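Local structure of 30-kDa cleavage and polyadenylation specificity factor 30 (Arabidopsis thaliana, 5ZUU) at residues R18-K23 with S134-L140; F30-V34 with V105-L110; Q36-A40 with I85-W90. The protein takes part in pre-mRNA 3'-end formation within the CPSF complex, mediating poly(A) site selection and binding m6A-modified RNA through its YTH domain. All coordinates share one frame; numbering follows the deposited sequence.

Interaction 1 of 3, residues R18-K23 with S134-L140. With nucleotides of chain F.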
loop_
_atom_site.group_PDB
_atom_site.type_symbol
_atom_site.label_atom_id
_atom_site.label_comp_id
_atom_site.label_asym_id
_atom_site.label_seq_id
_atom_site.Cartn_x
_atom_site.Cartn_y
_atom_site.Cartn_z
ATOM N N ARG A 18 -11.962 -1.064 1.500
ATOM C CA ARG A 18 -11.465 -0.602 2.816
ATOM C C ARG A 18 -10.048 -0.230 2.603
ATOM O O ARG A 18 -9.376 -0.807 1.668
ATOM C CB ARG A 18 -11.567 -1.725 3.870
ATOM C CG ARG A 18 -13.007 -2.010 4.175
ATOM C CD ARG A 18 -13.194 -3.258 4.993
ATOM N NE ARG A 18 -12.713 -3.060 6.365
ATOM C CZ ARG A 18 -12.764 -4.018 7.299
ATOM N NH1 ARG A 18 -13.259 -5.188 7.014
ATOM N NH2 ARG A 18 -12.344 -3.785 8.526
ATOM N N TYR A 19 -9.568 0.652 3.475
ATOM C CA TYR A 19 -8.290 1.324 3.357
ATOM C C TYR A 19 -7.531 1.241 4.664
ATOM O O TYR A 19 -8.106 1.564 5.733
ATOM C CB TYR A 19 -8.532 2.865 3.069
ATOM C CG TYR A 19 -9.340 3.097 1.850
ATOM C CD1 TYR A 19 -10.739 2.998 1.878
ATOM C CD2 TYR A 19 -8.728 3.339 0.633
ATOM C CE1 TYR A 19 -11.492 3.180 0.718
ATOM C CE2 TYR A 19 -9.476 3.524 -0.519
ATOM C CZ TYR A 19 -10.842 3.424 -0.477
ATOM O OH TYR A 19 -11.559 3.574 -1.626
ATOM N N PHE A 20 -6.244 0.859 4.571
ATOM C CA PHE A 20 -5.353 0.738 5.734
ATOM C C PHE A 20 -4.065 1.456 5.428
ATOM O O PHE A 20 -3.561 1.340 4.320
ATOM C CB PHE A 20 -5.047 -0.761 6.065
ATOM C CG PHE A 20 -6.238 -1.553 6.492
ATOM C CD1 PHE A 20 -7.160 -1.992 5.580
ATOM C CD2 PHE A 20 -6.447 -1.864 7.818
ATOM C CE1 PHE A 20 -8.304 -2.689 5.991
ATOM C CE2 PHE A 20 -7.574 -2.564 8.236
ATOM C CZ PHE A 20 -8.504 -2.967 7.317
ATOM N N VAL A 21 -3.539 2.208 6.393
ATOM C CA VAL A 21 -2.187 2.734 6.300
ATOM C C VAL A 21 -1.202 1.644 6.702
ATOM O O VAL A 21 -1.381 0.991 7.723
ATOM C CB VAL A 21 -1.953 3.959 7.199
ATOM C CG1 VAL A 21 -0.479 4.403 7.179
ATOM C CG2 VAL A 21 -2.848 5.104 6.753
ATOM N N VAL A 22 -0.206 1.405 5.861
ATOM C CA VAL A 22 0.815 0.430 6.076
ATOM C C VAL A 22 2.102 1.206 6.255
ATOM O O VAL A 22 2.384 2.136 5.480
ATOM C CB VAL A 22 0.935 -0.497 4.863
ATOM C CG1 VAL A 22 2.231 -1.309 4.925
ATOM C CG2 VAL A 22 -0.281 -1.387 4.811
ATOM N N LYS A 23 2.833 0.908 7.334
ATOM C CA LYS A 23 4.100 1.597 7.666
ATOM C C LYS A 23 5.323 0.651 7.467
ATOM O O LYS A 23 5.234 -0.551 7.701
ATOM C CB LYS A 23 4.057 2.139 9.091
ATOM C CG LYS A 23 2.921 3.168 9.349
ATOM C CD LYS A 23 3.086 4.464 8.563
ATOM C CE LYS A 23 4.357 5.226 8.860
ATOM N NZ LYS A 23 4.223 6.665 8.537
ATOM N N SER A 134 -0.667 7.612 11.955
ATOM C CA SER A 134 -1.214 6.304 11.638
ATOM C C SER A 134 -0.120 5.287 11.882
ATOM O O SER A 134 0.955 5.400 11.298
ATOM C CB SER A 134 -1.684 6.247 10.180
ATOM O OG SER A 134 -2.870 6.988 9.992
ATOM N N ARG A 135 -0.339 4.371 12.838
ATOM C CA ARG A 135 0.543 3.208 13.027
ATOM C C ARG A 135 0.310 2.212 11.915
ATOM O O ARG A 135 -0.641 2.316 11.148
ATOM C CB ARG A 135 0.359 2.584 14.430
ATOM C CG ARG A 135 0.910 3.464 15.564
ATOM C CD ARG A 135 1.162 2.707 16.879
ATOM N NE ARG A 135 2.056 3.313 17.933
ATOM C CZ ARG A 135 1.687 4.321 18.687
ATOM N NH1 ARG A 135 2.446 4.812 19.628
ATOM N NH2 ARG A 135 0.516 4.884 18.469
ATOM N N ASP A 136 1.163 1.198 11.857
ATOM C CA ASP A 136 1.088 0.154 10.838
ATOM C C ASP A 136 -0.264 -0.567 10.921
ATOM O O ASP A 136 -0.688 -1.022 11.985
ATOM C CB ASP A 136 2.282 -0.797 11.054
ATOM C CG ASP A 136 2.430 -1.867 9.958
ATOM O OD1 ASP A 136 2.203 -1.566 8.756
ATOM O OD2 ASP A 136 2.763 -3.039 10.326
ATOM N N CYS A 137 -0.930 -0.663 9.783
ATOM C CA CYS A 137 -2.237 -1.278 9.580
ATOM C C CYS A 137 -3.387 -0.618 10.307
ATOM O O CYS A 137 -4.382 -1.237 10.606
ATOM C CB CYS A 137 -2.186 -2.808 9.761
ATOM S SG CYS A 137 -1.113 -3.638 8.552
ATOM N N GLN A 138 -3.246 0.642 10.631
ATOM C CA GLN A 138 -4.403 1.423 11.099
ATOM C C GLN A 138 -5.435 1.583 9.947
ATOM O O GLN A 138 -5.127 2.035 8.816
ATOM C CB GLN A 138 -3.932 2.781 11.576
ATOM C CG GLN A 138 -5.027 3.819 11.710
ATOM C CD GLN A 138 -5.812 3.504 12.940
ATOM O OE1 GLN A 138 -5.249 3.590 14.035
ATOM N NE2 GLN A 138 -7.038 3.025 12.774
ATOM N N GLU A 139 -6.662 1.182 10.213
ATOM C CA GLU A 139 -7.750 1.346 9.236
ATOM C C GLU A 139 -8.159 2.823 9.111
ATOM O O GLU A 139 -8.248 3.532 10.109
ATOM C CB GLU A 139 -8.987 0.473 9.586
ATOM C CG GLU A 139 -9.918 0.384 8.370
ATOM C CD GLU A 139 -11.081 -0.545 8.439
ATOM O OE1 GLU A 139 -11.870 -0.610 7.458
ATOM O OE2 GLU A 139 -11.203 -1.273 9.440
ATOM N N LEU A 140 -8.385 3.280 7.879
ATOM C CA LEU A 140 -8.946 4.587 7.640
ATOM C C LEU A 140 -10.447 4.392 7.523
ATOM O O LEU A 140 -10.913 3.475 6.815
ATOM C CB LEU A 140 -8.345 5.250 6.358
ATOM C CG LEU A 140 -6.813 5.433 6.457
ATOM C CD1 LEU A 140 -6.129 5.570 5.119
ATOM C CD2 LEU A 140 -6.455 6.638 7.281
ATOM P P C F 6 4.818 1.863 13.482
ATOM O OP1 C F 6 5.234 2.466 14.748
ATOM O OP2 C F 6 3.578 1.047 13.439
ATOM O "O5'" C F 6 4.607 3.028 12.394
ATOM C "C5'" C F 6 5.188 4.318 12.609
ATOM C "C4'" C F 6 4.107 5.361 12.756
ATOM O "O4'" C F 6 3.357 5.119 13.970
ATOM C "C3'" C F 6 4.580 6.805 12.865
ATOM O "O3'" C F 6 4.811 7.327 11.562
ATOM C "C2'" C F 6 3.410 7.449 13.573
ATOM O "O2'" C F 6 2.328 7.736 12.705
ATOM C "C1'" C F 6 3.048 6.361 14.580
ATOM N N1 C F 6 3.763 6.431 15.872
ATOM C C2 C F 6 3.428 7.459 16.760
ATOM O O2 C F 6 2.595 8.304 16.410
ATOM N N3 C F 6 4.014 7.502 17.976
ATOM C C4 C F 6 4.887 6.554 18.328
ATOM N N4 C F 6 5.448 6.647 19.530
ATOM C C5 C F 6 5.243 5.484 17.448
ATOM C C6 C F 6 4.656 5.460 16.244
ATOM P P U F 7 5.951 8.376 11.281
ATOM O OP1 U F 7 5.998 8.569 9.841
ATOM O OP2 U F 7 7.156 8.036 11.969
ATOM O "O5'" U F 7 5.426 9.722 11.946
ATOM C "C5'" U F 7 4.280 10.360 11.388
ATOM C "C4'" U F 7 3.823 11.455 12.300
ATOM O "O4'" U F 7 3.473 10.911 13.596
ATOM C "C3'" U F 7 4.881 12.498 12.587
ATOM O "O3'" U F 7 4.775 13.479 11.573
ATOM C "C2'" U F 7 4.443 13.049 13.922
ATOM O "O2'" U F 7 3.318 13.891 13.807
ATOM C "C1'" U F 7 3.969 11.781 14.610
ATOM N N1 U F 7 4.969 11.057 15.398
ATOM C C2 U F 7 5.227 11.494 16.688
ATOM O O2 U F 7 4.768 12.533 17.152
ATOM N N3 U F 7 6.079 10.692 17.401
ATOM C C4 U F 7 6.649 9.504 16.993
ATOM O O4 U F 7 7.362 8.877 17.774
ATOM C C5 U F 7 6.344 9.129 15.646
ATOM C C6 U F 7 5.520 9.890 14.920
HETATM O O HOH W 1 -11.666 1.332 5.372
HETATM O O HOH W 2 1.791 7.617 9.348
#

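Interaction 2 of 3, residues F30-V34 with V105-L110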
loop_
_atom_site.group_PDB
_atom_site.type_symbol
_atom_site.label_atom_id
_atom_site.label_comp_id
_atom_site.label_asym_id
_atom_site.label_seq_id
_atom_site.Cartn_x
_atom_site.Cartn_y
_atom_site.Cartn_z
ATOM N N PHE A 30 10.131 -1.323 1.231
ATOM C CA PHE A 30 9.155 -0.749 0.342
ATOM C C PHE A 30 9.565 -0.946 -1.132
ATOM O O PHE A 30 8.769 -1.330 -1.985
ATOM C CB PHE A 30 8.987 0.729 0.714
ATOM C CG PHE A 30 8.355 1.549 -0.361
ATOM C CD1 PHE A 30 7.100 1.221 -0.829
ATOM C CD2 PHE A 30 9.048 2.660 -0.933
ATOM C CE1 PHE A 30 6.506 1.993 -1.817
ATOM C CE2 PHE A 30 8.457 3.431 -1.898
ATOM C CZ PHE A 30 7.181 3.074 -2.356
ATOM N N GLU A 31 10.827 -0.658 -1.409
ATOM C CA GLU A 31 11.379 -0.880 -2.788
ATOM C C GLU A 31 11.402 -2.307 -3.241
ATOM O O GLU A 31 11.007 -2.599 -4.342
ATOM C CB GLU A 31 12.725 -0.207 -2.945
ATOM C CG GLU A 31 12.494 1.289 -2.936
ATOM C CD GLU A 31 13.742 2.108 -3.006
ATOM O OE1 GLU A 31 14.778 1.565 -3.416
ATOM O OE2 GLU A 31 13.649 3.311 -2.664
ATOM N N LEU A 32 11.725 -3.204 -2.329
ATOM C CA LEU A 32 11.602 -4.620 -2.577
ATOM C C LEU A 32 10.159 -5.042 -2.859
ATOM O O LEU A 32 9.891 -5.886 -3.752
ATOM C CB LEU A 32 12.144 -5.385 -1.371
ATOM C CG LEU A 32 12.796 -6.736 -1.634
ATOM C CD1 LEU A 32 14.033 -6.596 -2.512
ATOM C CD2 LEU A 32 13.191 -7.385 -0.316
ATOM N N SER A 33 9.223 -4.485 -2.084
ATOM C CA SER A 33 7.820 -4.752 -2.350
ATOM C C SER A 33 7.400 -4.367 -3.785
ATOM O O SER A 33 6.673 -5.063 -4.478
ATOM C CB SER A 33 6.973 -4.006 -1.331
ATOM O OG SER A 33 5.633 -4.226 -1.588
ATOM N N VAL A 34 7.875 -3.213 -4.194
ATOM C CA VAL A 34 7.587 -2.677 -5.525
ATOM C C VAL A 34 8.161 -3.576 -6.611
ATOM O O VAL A 34 7.481 -3.857 -7.592
ATOM C CB VAL A 34 8.115 -1.238 -5.643
ATOM C CG1 VAL A 34 8.053 -0.763 -7.082
ATOM C CG2 VAL A 34 7.290 -0.308 -4.749
ATOM N N VAL A 105 0.639 -8.240 -3.367
ATOM C CA VAL A 105 0.052 -6.930 -3.546
ATOM C C VAL A 105 0.277 -6.536 -5.000
ATOM O O VAL A 105 1.194 -7.024 -5.623
ATOM C CB VAL A 105 0.585 -5.869 -2.548
ATOM C CG1 VAL A 105 0.348 -6.318 -1.159
ATOM C CG2 VAL A 105 2.069 -5.595 -2.725
ATOM N N LYS A 106 -0.599 -5.681 -5.513
ATOM C CA LYS A 106 -0.442 -5.035 -6.810
ATOM C C LYS A 106 -0.380 -3.546 -6.569
ATOM O O LYS A 106 -1.354 -2.953 -6.106
ATOM C CB LYS A 106 -1.629 -5.366 -7.626
ATOM C CG LYS A 106 -1.829 -4.611 -8.927
ATOM C CD LYS A 106 -3.044 -5.269 -9.588
ATOM C CE LYS A 106 -3.859 -4.358 -10.467
ATOM N NZ LYS A 106 -3.365 -4.539 -11.840
ATOM N N TRP A 107 0.762 -2.957 -6.898
ATOM C CA TRP A 107 0.968 -1.529 -6.764
ATOM C C TRP A 107 0.124 -0.766 -7.759
ATOM O O TRP A 107 0.129 -1.063 -8.934
ATOM C CB TRP A 107 2.446 -1.225 -6.915
ATOM C CG TRP A 107 3.153 -1.600 -5.687
ATOM C CD1 TRP A 107 3.842 -2.774 -5.443
ATOM C CD2 TRP A 107 3.083 -0.919 -4.440
ATOM N NE1 TRP A 107 4.280 -2.805 -4.145
ATOM C CE2 TRP A 107 3.862 -1.676 -3.508
ATOM C CE3 TRP A 107 2.538 0.298 -4.038
ATOM C CZ2 TRP A 107 4.062 -1.275 -2.200
ATOM C CZ3 TRP A 107 2.760 0.714 -2.734
ATOM C CH2 TRP A 107 3.483 -0.093 -1.813
ATOM N N LEU A 108 -0.719 0.123 -7.248
ATOM C CA LEU A 108 -1.651 0.845 -8.099
ATOM C C LEU A 108 -1.051 2.192 -8.499
ATOM O O LEU A 108 -1.071 2.522 -9.670
ATOM C CB LEU A 108 -3.003 0.968 -7.455
ATOM C CG LEU A 108 -3.574 -0.371 -7.033
ATOM C CD1 LEU A 108 -4.754 -0.109 -6.094
ATOM C CD2 LEU A 108 -3.986 -1.265 -8.212
ATOM N N LYS A 109 -0.484 2.918 -7.548
ATOM C CA LYS A 109 -0.001 4.208 -7.726
ATOM C C LYS A 109 1.178 4.414 -6.822
ATOM O O LYS A 109 1.120 4.158 -5.617
ATOM C CB LYS A 109 -1.073 5.223 -7.315
ATOM C CG LYS A 109 -0.662 6.707 -7.388
ATOM C CD LYS A 109 -0.485 7.174 -8.839
ATOM C CE LYS A 109 0.186 8.541 -8.893
ATOM N NZ LYS A 109 0.258 9.239 -10.246
ATOM N N LEU A 110 2.251 4.878 -7.394
ATOM C CA LEU A 110 3.457 5.231 -6.665
ATOM C C LEU A 110 3.832 6.692 -6.877
ATOM O O LEU A 110 3.852 7.161 -8.027
ATOM C CB LEU A 110 4.573 4.326 -7.212
ATOM C CG LEU A 110 4.392 2.946 -6.587
ATOM C CD1 LEU A 110 4.936 1.814 -7.489
ATOM C CD2 LEU A 110 4.955 2.920 -5.161
#

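Interaction 3 of 3, residues Q36-A40 with I85-W90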
loop_
_atom_site.group_PDB
_atom_site.type_symbol
_atom_site.label_atom_id
_atom_site.label_comp_id
_atom_site.label_asym_id
_atom_site.label_seq_id
_atom_site.Cartn_x
_atom_site.Cartn_y
_atom_site.Cartn_z
ATOM N N GLN A 36 8.865 -6.776 -6.373
ATOM C CA GLN A 36 8.353 -8.146 -6.291
ATOM C C GLN A 36 6.858 -8.298 -6.195
ATOM O O GLN A 36 6.382 -9.383 -6.351
ATOM C CB GLN A 36 9.031 -8.809 -5.083
ATOM C CG GLN A 36 10.514 -8.955 -5.341
ATOM C CD GLN A 36 11.272 -9.447 -4.162
ATOM O OE1 GLN A 36 10.737 -10.097 -3.269
ATOM N NE2 GLN A 36 12.559 -9.137 -4.151
ATOM N N GLY A 37 6.098 -7.247 -5.908
ATOM C CA GLY A 37 4.640 -7.444 -5.764
ATOM C C GLY A 37 4.194 -8.225 -4.547
ATOM O O GLY A 37 3.195 -8.999 -4.574
ATOM N N VAL A 38 4.890 -7.951 -3.459
ATOM C CA VAL A 38 4.811 -8.737 -2.246
ATOM C C VAL A 38 4.978 -7.862 -1.034
ATOM O O VAL A 38 5.712 -6.916 -1.081
ATOM C CB VAL A 38 5.911 -9.816 -2.375
ATOM C CG1 VAL A 38 6.912 -9.833 -1.260
ATOM C CG2 VAL A 38 5.285 -11.158 -2.623
ATOM N N TRP A 39 4.276 -8.168 0.044
ATOM C CA TRP A 39 4.510 -7.539 1.315
ATOM C C TRP A 39 4.401 -8.571 2.422
ATOM O O TRP A 39 3.846 -9.648 2.232
ATOM C CB TRP A 39 3.479 -6.408 1.558
ATOM C CG TRP A 39 3.805 -5.462 2.758
ATOM C CD1 TRP A 39 3.042 -5.242 3.844
ATOM C CD2 TRP A 39 4.996 -4.702 2.968
ATOM N NE1 TRP A 39 3.646 -4.401 4.710
ATOM C CE2 TRP A 39 4.840 -4.016 4.189
ATOM C CE3 TRP A 39 6.145 -4.487 2.220
ATOM C CZ2 TRP A 39 5.811 -3.118 4.683
ATOM C CZ3 TRP A 39 7.094 -3.649 2.698
ATOM C CH2 TRP A 39 6.956 -2.992 3.950
ATOM N N ALA A 40 4.918 -8.212 3.595
ATOM C CA ALA A 40 4.660 -8.940 4.812
ATOM C C ALA A 40 4.462 -7.918 5.926
ATOM O O ALA A 40 5.211 -6.952 5.993
ATOM C CB ALA A 40 5.837 -9.901 5.155
ATOM N N ILE A 85 3.674 -17.674 -0.856
ATOM C CA ILE A 85 3.794 -16.651 -1.877
ATOM C C ILE A 85 5.243 -16.454 -2.354
ATOM O O ILE A 85 5.463 -16.402 -3.554
ATOM C CB ILE A 85 3.122 -15.345 -1.392
ATOM C CG1 ILE A 85 1.586 -15.502 -1.469
ATOM C CG2 ILE A 85 3.593 -14.135 -2.146
ATOM C CD1 ILE A 85 0.982 -15.741 -2.843
ATOM N N GLY A 86 6.207 -16.345 -1.454
ATOM C CA GLY A 86 7.579 -16.241 -1.899
ATOM C C GLY A 86 8.072 -14.837 -2.173
ATOM O O GLY A 86 7.309 -13.862 -2.198
ATOM N N GLY A 87 9.379 -14.747 -2.341
ATOM C CA GLY A 87 10.043 -13.483 -2.511
ATOM C C GLY A 87 10.422 -12.893 -1.186
ATOM O O GLY A 87 10.675 -13.605 -0.230
ATOM N N GLY A 88 10.485 -11.570 -1.152
ATOM C CA GLY A 88 10.673 -10.808 0.068
ATOM C C GLY A 88 11.554 -11.487 1.093
ATOM O O GLY A 88 11.043 -12.027 2.084
ATOM N N ASN A 89 12.864 -11.510 0.853
ATOM C CA ASN A 89 13.767 -11.520 1.981
ATOM C C ASN A 89 13.968 -10.061 2.463
ATOM O O ASN A 89 14.606 -9.249 1.818
ATOM C CB ASN A 89 15.074 -12.267 1.707
ATOM C CG ASN A 89 15.636 -12.874 2.979
ATOM O OD1 ASN A 89 16.122 -12.139 3.843
ATOM N ND2 ASN A 89 15.487 -14.201 3.143
ATOM N N TRP A 90 13.406 -9.771 3.619
ATOM C CA TRP A 90 13.218 -8.430 4.087
ATOM C C TRP A 90 14.407 -8.066 4.934
ATOM O O TRP A 90 15.014 -8.935 5.577
ATOM C CB TRP A 90 11.917 -8.335 4.930
ATOM C CG TRP A 90 10.678 -8.806 4.209
ATOM C CD1 TRP A 90 9.969 -9.953 4.441
ATOM C CD2 TRP A 90 10.043 -8.166 3.108
ATOM N NE1 TRP A 90 8.923 -10.033 3.577
ATOM C CE2 TRP A 90 8.939 -8.958 2.749
ATOM C CE3 TRP A 90 10.272 -6.975 2.424
ATOM C CZ2 TRP A 90 8.083 -8.626 1.692
ATOM C CZ3 TRP A 90 9.423 -6.632 1.406
ATOM C CH2 TRP A 90 8.323 -7.446 1.049
#

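Interaction 1 of 3, residues R18-K23 with S134-L140
Strands R18-K23 and Q138-L140 run antiparallel at 140°, joined by L140 N to Y19 O (2.8 Å) and V21 N to Q138 O (2.9 Å), with F20 facing E139 as a non-hydrogen-bonded pair. This is one edge of the YTH-domain sheet, entered through a type II turn from R135 to Q138. With CG anti to the backbone N (chi1 -165°) and the rest extended, E139 lies over the F20 ring, its CG 4.0 Å from the ring centroid, and delivers its carboxylate to R18. The grip is side-on: R18 NE meets E139 OE1 at 2.8 Å from above the carboxylate plane, while R18 NH2 takes OE2 on the syn side. R18 NH1 turns to E51 and S55, so a leucine in place of R18 is likely to leave both acids without their charged mate and E139 freer to swing off the ring. At the RNA end, D136 OD1 accepts from K23 N, D136 OD2 is held by Q42, and the R135 guanidinium covers one face of the C6 base of chain F. D136 N donates to OP2 of that nucleotide at 2.9 Å, and K23 NZ to OP1 of U7 of chain F at 2.9 Å.

Interaction 2 of 3, residues F30-V34 with V105-L110
W107 is the bump of this contact, and helix 27-36 supplies the hollow that receives it, between F30, S33 and V34. The motif is a helix laid across the YTH-domain sheet: the helix segment runs at 99° to strand segment V105-L110, the axes 10.0 Å apart, a gap spanned by side chains. V34 and F30 both meet the same face of the indole. V34 CG2 sits over the five-membered ring, 4.0 Å from its centroid and nearly on the normal, in a CH-pi contact. F30, its CG anti to the backbone N (chi1 162°), turns an edge to the six-membered ring in an offset edge-to-face pair with planes at 76°, bringing CE1 to 3.7 Å from W107 CH2. L110 then fills the notch beside these two: its CD2 packs at 3.6 Å from F30 CZ as the side chains slide past each other, and lies 4.0 Å from V34 CG2, which it meets tip to tip. S164 of helix 159-172 touches V34, W107 and L110, covering the cluster further. Between W107 and L110 the strand has a classic beta bulge, L108 and K109 both facing C74. S33 closes the hollow at the indole edge. Its OG also bonds V38 O, and it takes the W107 NE1 hydrogen bond at 3.2 Å, lying almost in the ring plane.

Interaction 3 of 3, residues Q36-A40 with I85-W90
W39 has CG anti to its backbone N (chi1 -168°), whereas W90 has CG anti to its carbonyl carbon (chi1 -56°), and these two settings bring the indoles together edge to face. The edge of W39 points at the W90 six-membered ring, centroids 5.3 Å apart and planes at 72°. On the opposite face of W90 lies G88 CA; a CB there would run into W90 CZ2. V38 fits between the ring and the glycine loop, its CG1 at 3.4 Å from W90 CZ2 and its CG2 at a tight 3.5 Å from I85 CG2. Q36 fastens the loop from the helix end: its OE1 accepts G88 N at 2.6 Å in the carbonyl plane, and a CB on G87 would clash with the same oxygen. A40 CB packs at 3.5 Å from W90 NE1, whose hydrogen bond goes to N102. Both tryptophans pack on the modified nucleotide of the bound RNA, and A40 O hydrogen-bonds to it, consistent with the aromatic cage by which YTH domains read m6A. Around the cage, N29 of helix 27-36 touches both indoles and L32 touches W90, while strand 38-39 pairs with strand 103-114.

All three contacts belong to one YTH domain and one mixed sheet, and they are nested along the chain: 36-40 with 85-90 inside 30-34 with 105-110, itself inside 18-23 with 134-140. Interaction 1 lies at one edge, on strand 138-140, and interaction 3 at the other, on strand 38-39, their centres 19 Å apart. Interaction 2, the packed interior between helix and sheet, has its centre 11 Å from that of interaction 3 and 15 Å from that of interaction 1. Its helix leads through G37, whose O lies 2.9 Å from V105 N, into strand 38-39. V22 CG1 touches W39 NE1 at 3.4 Å, so the sheet joins the RNA-backbone-binding edge to the probable m6A cage.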